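CRISPR-associated endoribonuclease Cas2 (Streptococcus pyogenes serotype M1, PDB 4QR2) forms a homodimer that joins Cas1 in CRISPR adaptive immunity and probably cleaves nucleic acid with the help of magnesium. Local coordinates at residues L4-V9 / S65-L70; R21-L26 / Q57-K62. All blocks are in the same frame, centred on the assembly; numbering follows the deposited sequence.

Interaction 1: L4-V9 / S65-L70; sequences LVTYDV and SIRFYL
Asp-8 OD2 accepts two hydrogen bonds: one from a water 2.7 Å away, which also bonds Ser-65 OG at 2.6 Å, and one from Asn-36 N of the second subunit. Gln-35 NE2 of that subunit bonds Ser-65 OG. Between the backbones, Asp-8 N gives a nearly straight bond to Ser-65 O (2.9 Å, 172° at the hydrogen), and the Tyr-7 ring edge comes up to the same oxygen, CD1 at 3.4 Å. The antiparallel ladder continues through the hydrogen-bonded pairs Thr-6/Arg-67 and Leu-4/Tyr-69, and side chains alternate between its faces. Val-5, Tyr-7, Ile-66 and Phe-68 form the apolar face: branched Ile-66 fits between neighbours, its CG1 3.4 Å from Tyr-7 CD1 and its CG2 over the rim of one Phe-68 face. On the face that carries Leu-4, Thr-6, Arg-67 and Tyr-69, a bend at chi3 (75°) brings Arg-67 NE back to Tyr-69 OH, 2.9 Å away in the guanidinium plane; Glu-40 of the second subunit takes both the arginine and the tyrosine hydroxyl. Residues 67-69 also pair with a strand of that subunit, extending the sheet. This is the first-to-fourth strand pairing of a ferredoxin-like sheet (order 2-3-1-4), with Asp-8 the predicted magnesium ligand of Cas2.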
loop_
_atom_site.group_PDB
_atom_site.type_symbol
_atom_site.label_atom_id
_atom_site.label_comp_id
_atom_site.label_asym_id
_atom_site.label_seq_id
_atom_site.Cartn_x
_atom_site.Cartn_y
_atom_site.Cartn_z
ATOM N N LEU A 4 8.155 -0.228 4.112
ATOM C CA LEU A 4 6.954 0.255 3.392
ATOM C C LEU A 4 5.767 0.433 4.321
ATOM O O LEU A 4 5.350 -0.505 5.012
ATOM C CB LEU A 4 6.589 -0.741 2.292
ATOM C CG LEU A 4 5.486 -0.338 1.346
ATOM C CD1 LEU A 4 5.961 0.774 0.474
ATOM C CD2 LEU A 4 4.964 -1.489 0.522
ATOM N N VAL A 5 5.201 1.624 4.325
ATOM C CA VAL A 5 4.088 1.941 5.192
ATOM C C VAL A 5 2.843 2.073 4.315
ATOM O O VAL A 5 2.810 2.951 3.413
ATOM C CB VAL A 5 4.307 3.286 5.941
ATOM C CG1 VAL A 5 3.158 3.593 6.893
ATOM C CG2 VAL A 5 5.585 3.292 6.773
ATOM N N THR A 6 1.791 1.292 4.626
ATOM C CA THR A 6 0.547 1.414 3.970
ATOM C C THR A 6 -0.566 1.762 4.955
ATOM O O THR A 6 -0.811 1.081 5.934
ATOM C CB THR A 6 0.232 0.149 3.074
ATOM O OG1 THR A 6 0.031 -0.983 3.955
ATOM C CG2 THR A 6 1.369 -0.253 2.142
ATOM N N TYR A 7 -1.200 2.924 4.704
ATOM C CA TYR A 7 -2.189 3.485 5.581
ATOM C C TYR A 7 -3.558 3.419 4.958
ATOM O O TYR A 7 -3.786 3.946 3.874
ATOM C CB TYR A 7 -1.850 4.967 5.928
ATOM C CG TYR A 7 -2.799 5.643 6.918
ATOM C CD1 TYR A 7 -3.383 4.955 7.942
ATOM C CD2 TYR A 7 -3.070 6.981 6.810
ATOM C CE1 TYR A 7 -4.154 5.576 8.876
ATOM C CE2 TYR A 7 -3.860 7.630 7.715
ATOM C CZ TYR A 7 -4.438 6.961 8.734
ATOM O OH TYR A 7 -5.234 7.619 9.641
ATOM N N ASP A 8 -4.489 2.728 5.626
ATOM C CA ASP A 8 -5.877 2.606 5.186
ATOM C C ASP A 8 -6.744 3.502 6.072
ATOM O O ASP A 8 -6.917 3.251 7.271
ATOM C CB ASP A 8 -6.324 1.173 5.404
ATOM C CG ASP A 8 -7.691 0.833 4.785
ATOM O OD1 ASP A 8 -8.379 1.687 4.295
ATOM O OD2 ASP A 8 -8.060 -0.397 4.830
ATOM N N VAL A 9 -7.235 4.546 5.438
ATOM C CA VAL A 9 -8.084 5.523 6.068
ATOM C C VAL A 9 -9.126 5.895 5.007
ATOM O O VAL A 9 -8.880 5.895 3.797
ATOM C CB VAL A 9 -7.297 6.739 6.560
ATOM C CG1 VAL A 9 -6.649 7.451 5.390
ATOM C CG2 VAL A 9 -8.153 7.686 7.362
ATOM N N SER A 65 -6.150 1.374 9.633
ATOM C CA SER A 65 -4.993 0.522 9.934
ATOM C C SER A 65 -3.722 0.961 9.229
ATOM O O SER A 65 -3.807 1.621 8.203
ATOM C CB SER A 65 -5.249 -0.938 9.589
ATOM O OG SER A 65 -5.378 -1.089 8.216
ATOM N N ILE A 66 -2.570 0.504 9.755
ATOM C CA ILE A 66 -1.278 0.713 9.137
ATOM C C ILE A 66 -0.583 -0.643 9.123
ATOM O O ILE A 66 -0.579 -1.357 10.142
ATOM C CB ILE A 66 -0.411 1.751 9.911
ATOM C CG1 ILE A 66 -1.061 3.138 9.726
ATOM C CG2 ILE A 66 1.039 1.681 9.401
ATOM C CD1 ILE A 66 -0.219 4.297 10.139
ATOM N N ARG A 67 0.019 -0.954 7.975
ATOM C CA ARG A 67 0.847 -2.097 7.815
ATOM C C ARG A 67 2.231 -1.630 7.479
ATOM O O ARG A 67 2.411 -0.644 6.741
ATOM C CB ARG A 67 0.277 -3.075 6.711
ATOM C CG ARG A 67 -1.006 -3.688 7.165
ATOM C CD ARG A 67 -1.669 -4.522 6.077
ATOM N NE ARG A 67 -0.989 -5.790 5.888
ATOM C CZ ARG A 67 -1.246 -6.870 6.613
ATOM N NH1 ARG A 67 -2.072 -6.775 7.660
ATOM N NH2 ARG A 67 -0.628 -7.979 6.360
ATOM N N PHE A 68 3.198 -2.360 8.001
ATOM C CA PHE A 68 4.624 -2.102 7.740
ATOM C C PHE A 68 5.241 -3.321 7.108
ATOM O O PHE A 68 5.228 -4.424 7.727
ATOM C CB PHE A 68 5.368 -1.853 9.061
ATOM C CG PHE A 68 4.833 -0.727 9.875
ATOM C CD1 PHE A 68 4.995 0.539 9.460
ATOM C CD2 PHE A 68 4.147 -0.970 11.063
ATOM C CE1 PHE A 68 4.536 1.642 10.222
ATOM C CE2 PHE A 68 3.649 0.096 11.835
ATOM C CZ PHE A 68 3.821 1.411 11.383
ATOM N N TYR A 69 5.818 -3.157 5.916
ATOM C CA TYR A 69 6.500 -4.262 5.253
ATOM C C TYR A 69 7.962 -3.972 5.247
ATOM O O TYR A 69 8.402 -2.950 4.758
ATOM C CB TYR A 69 6.006 -4.425 3.790
ATOM C CG TYR A 69 4.524 -4.774 3.692
ATOM C CD1 TYR A 69 3.563 -3.835 3.742
ATOM C CD2 TYR A 69 4.159 -6.085 3.518
ATOM C CE1 TYR A 69 2.244 -4.198 3.695
ATOM C CE2 TYR A 69 2.869 -6.467 3.399
ATOM C CZ TYR A 69 1.902 -5.545 3.485
ATOM O OH TYR A 69 0.585 -5.912 3.435
ATOM N N LEU A 70 8.725 -4.818 5.936
ATOM C CA LEU A 70 10.172 -4.723 5.955
ATOM C C LEU A 70 10.784 -5.262 4.685
ATOM O O LEU A 70 10.866 -6.467 4.456
ATOM C CB LEU A 70 10.707 -5.477 7.179
ATOM C CG LEU A 70 10.444 -4.643 8.418
ATOM C CD1 LEU A 70 9.012 -4.588 8.998
ATOM C CD2 LEU A 70 11.452 -5.207 9.394
HETATM O O HOH W 1 -7.750 -1.438 7.268
#

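Interaction 2: R21-L26 / Q57-K62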
loop_
_atom_site.group_PDB
_atom_site.type_symbol
_atom_site.label_atom_id
_atom_site.label_comp_id
_atom_site.label_asym_id
_atom_site.label_seq_id
_atom_site.Cartn_x
_atom_site.Cartn_y
_atom_site.Cartn_z
ATOM N N ARG A 21 -3.297 13.615 6.209
ATOM C CA ARG A 21 -2.300 14.713 6.098
ATOM C C ARG A 21 -1.266 14.612 7.203
ATOM O O ARG A 21 -0.080 14.828 6.982
ATOM C CB ARG A 21 -2.995 16.071 6.213
ATOM C CG ARG A 21 -3.833 16.490 4.984
ATOM C CD ARG A 21 -4.137 18.039 4.979
ATOM N NE ARG A 21 -5.014 18.431 6.080
ATOM C CZ ARG A 21 -6.356 18.272 6.149
ATOM N NH1 ARG A 21 -6.967 18.652 7.236
ATOM N NH2 ARG A 21 -7.056 17.737 5.211
ATOM N N HIS A 22 -1.705 14.243 8.414
ATOM C CA HIS A 22 -0.769 14.155 9.548
ATOM C C HIS A 22 0.122 12.940 9.447
ATOM O O HIS A 22 1.336 13.051 9.796
ATOM C CB HIS A 22 -1.557 14.072 10.851
ATOM C CG HIS A 22 -2.265 15.331 11.225
ATOM N ND1 HIS A 22 -3.229 15.361 12.210
ATOM C CD2 HIS A 22 -2.269 16.561 10.659
ATOM C CE1 HIS A 22 -3.729 16.582 12.295
ATOM N NE2 HIS A 22 -3.153 17.340 11.373
ATOM N N VAL A 23 -0.457 11.794 9.021
ATOM C CA VAL A 23 0.357 10.595 8.669
ATOM C C VAL A 23 1.437 10.909 7.650
ATOM O O VAL A 23 2.643 10.611 7.828
ATOM C CB VAL A 23 -0.515 9.399 8.273
ATOM C CG1 VAL A 23 0.318 8.274 7.711
ATOM C CG2 VAL A 23 -1.258 8.885 9.536
ATOM N N ALA A 24 1.044 11.598 6.602
ATOM C CA ALA A 24 2.006 11.899 5.517
ATOM C C ALA A 24 3.067 12.817 6.008
ATOM O O ALA A 24 4.222 12.607 5.655
ATOM C CB ALA A 24 1.277 12.558 4.319
ATOM N N LYS A 25 2.691 13.843 6.792
ATOM C CA LYS A 25 3.649 14.805 7.286
ATOM C C LYS A 25 4.743 14.112 8.108
ATOM O O LYS A 25 5.979 14.423 8.007
ATOM C CB LYS A 25 2.956 15.878 8.101
ATOM C CG LYS A 25 3.836 17.039 8.474
ATOM C CD LYS A 25 3.025 18.051 9.254
ATOM C CE LYS A 25 3.846 19.296 9.591
ATOM N NZ LYS A 25 4.963 19.113 10.549
ATOM N N LEU A 26 4.327 13.137 8.879
ATOM C CA LEU A 26 5.259 12.356 9.675
ATOM C C LEU A 26 6.144 11.480 8.819
ATOM O O LEU A 26 7.375 11.511 9.023
ATOM C CB LEU A 26 4.500 11.529 10.716
ATOM C CG LEU A 26 5.288 10.448 11.483
ATOM C CD1 LEU A 26 6.368 11.071 12.233
ATOM C CD2 LEU A 26 4.389 9.782 12.512
ATOM N N GLN A 57 -0.646 7.733 17.968
ATOM C CA GLN A 57 -1.331 8.926 18.452
ATOM C C GLN A 57 -2.127 9.645 17.334
ATOM O O GLN A 57 -2.995 10.443 17.613
ATOM C CB GLN A 57 -0.324 9.853 19.060
ATOM C CG GLN A 57 0.407 9.250 20.280
ATOM C CD GLN A 57 -0.570 8.791 21.337
ATOM O OE1 GLN A 57 -0.819 7.585 21.534
ATOM N NE2 GLN A 57 -1.199 9.766 21.986
ATOM N N ILE A 58 -1.815 9.431 16.089
ATOM C CA ILE A 58 -2.548 10.096 14.968
ATOM C C ILE A 58 -3.762 9.311 14.438
ATOM O O ILE A 58 -4.805 9.902 14.130
ATOM C CB ILE A 58 -1.609 10.354 13.774
ATOM C CG1 ILE A 58 -0.543 11.380 14.195
ATOM C CG2 ILE A 58 -2.445 10.712 12.504
ATOM C CD1 ILE A 58 0.734 11.387 13.413
ATOM N N ILE A 59 -3.586 8.001 14.210
ATOM C CA ILE A 59 -4.648 7.233 13.549
ATOM C C ILE A 59 -5.782 6.967 14.482
ATOM O O ILE A 59 -5.655 7.134 15.707
ATOM C CB ILE A 59 -4.150 5.922 12.944
ATOM C CG1 ILE A 59 -3.799 4.893 14.020
ATOM C CG2 ILE A 59 -2.906 6.216 12.057
ATOM C CD1 ILE A 59 -3.564 3.555 13.375
ATOM N N ASP A 60 -6.922 6.689 13.888
ATOM C CA ASP A 60 -8.076 6.188 14.669
ATOM C C ASP A 60 -8.002 4.673 14.579
ATOM O O ASP A 60 -8.211 4.082 13.510
ATOM C CB ASP A 60 -9.388 6.700 14.109
ATOM C CG ASP A 60 -10.596 6.260 14.953
ATOM O OD1 ASP A 60 -10.485 5.291 15.731
ATOM O OD2 ASP A 60 -11.659 6.906 14.869
ATOM N N GLU A 61 -7.571 4.040 15.668
ATOM C CA GLU A 61 -7.359 2.576 15.631
ATOM C C GLU A 61 -8.628 1.722 15.436
ATOM O O GLU A 61 -8.530 0.577 14.987
ATOM C CB GLU A 61 -6.543 2.165 16.882
ATOM C CG GLU A 61 -5.064 2.563 16.740
ATOM C CD GLU A 61 -4.453 3.256 17.974
ATOM O OE1 GLU A 61 -4.112 4.471 17.881
ATOM O OE2 GLU A 61 -4.295 2.583 19.023
ATOM N N LYS A 62 -9.791 2.283 15.741
ATOM C CA LYS A 62 -11.061 1.620 15.464
ATOM C C LYS A 62 -11.378 1.499 13.992
ATOM O O LYS A 62 -11.907 0.476 13.582
ATOM C CB LYS A 62 -12.213 2.337 16.139
ATOM C CG LYS A 62 -12.131 2.247 17.643
ATOM C CD LYS A 62 -13.449 2.587 18.306
ATOM C CE LYS A 62 -13.644 1.702 19.535
ATOM N NZ LYS A 62 -12.921 2.170 20.749
#
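In the helical layer of the ferredoxin-like fold, helix 14-27 meets the C-terminal part of helix 45-58 and the loop after it. Ile-58 carries most of the contact, touching His-22, Val-23 and Leu-26, and its two branches divide the work. A chi1 of -66° sets CG1 beside the backbone N and leaves CG2 anti to it; CG2 reaches Val-23 CG2 at 3.7 Å and His-22 CB at 3.8 Å, while the longer arm ends with CD1 4.1 Å from Leu-26 CD2. A beta-branched isoleucine suits this place because it can touch two successive turns of the facing helix at once. Of His-22 the aliphatic CB makes the contact, and the imidazole leads away from Ile-58, as fits an exposed polar ring. Val-23 CG2 also meets Ile-59 CG2 at 4.0 Å, so one methyl is shared by both isoleucines. No hydrogen bond crosses; the attachment is wholly apolar. Beyond Ile-59 the chain turns at Asp-60, whose OD1 accepts from Lys-62 N in an Asx turn. Inward, toward the sheet, Val-23 reaches Phe-39 of strand 38-42, and Leu-55 of helix 45-58 packs against Val-23 and Leu-26.

How the interactions relate
Interaction 1 pairs two strands of the sheet, and interaction 2 joins helix 14-27, packed on one face of it, to the C-terminal part of helix 45-58 and the loop after it; their centres are about 11 Å apart. Along the chain the order is strand 2-8, helix 14-27, helix 45-58 and strand 65-71, so the strand pairing encloses interaction 2 in sequence. The layers meet directly: Tyr-7 CE2 lies 3.4 Å from Val-23 CG2, Tyr-7 CE1 is 3.5 Å from Ile-59 CG2, and Ile-66 CD1 also touches that methyl. One hydrophobic core thus serves both contacts, while the sheet's other face, carrying Asp-8, Arg-67 and Tyr-69, is turned to the second subunit of the dimer.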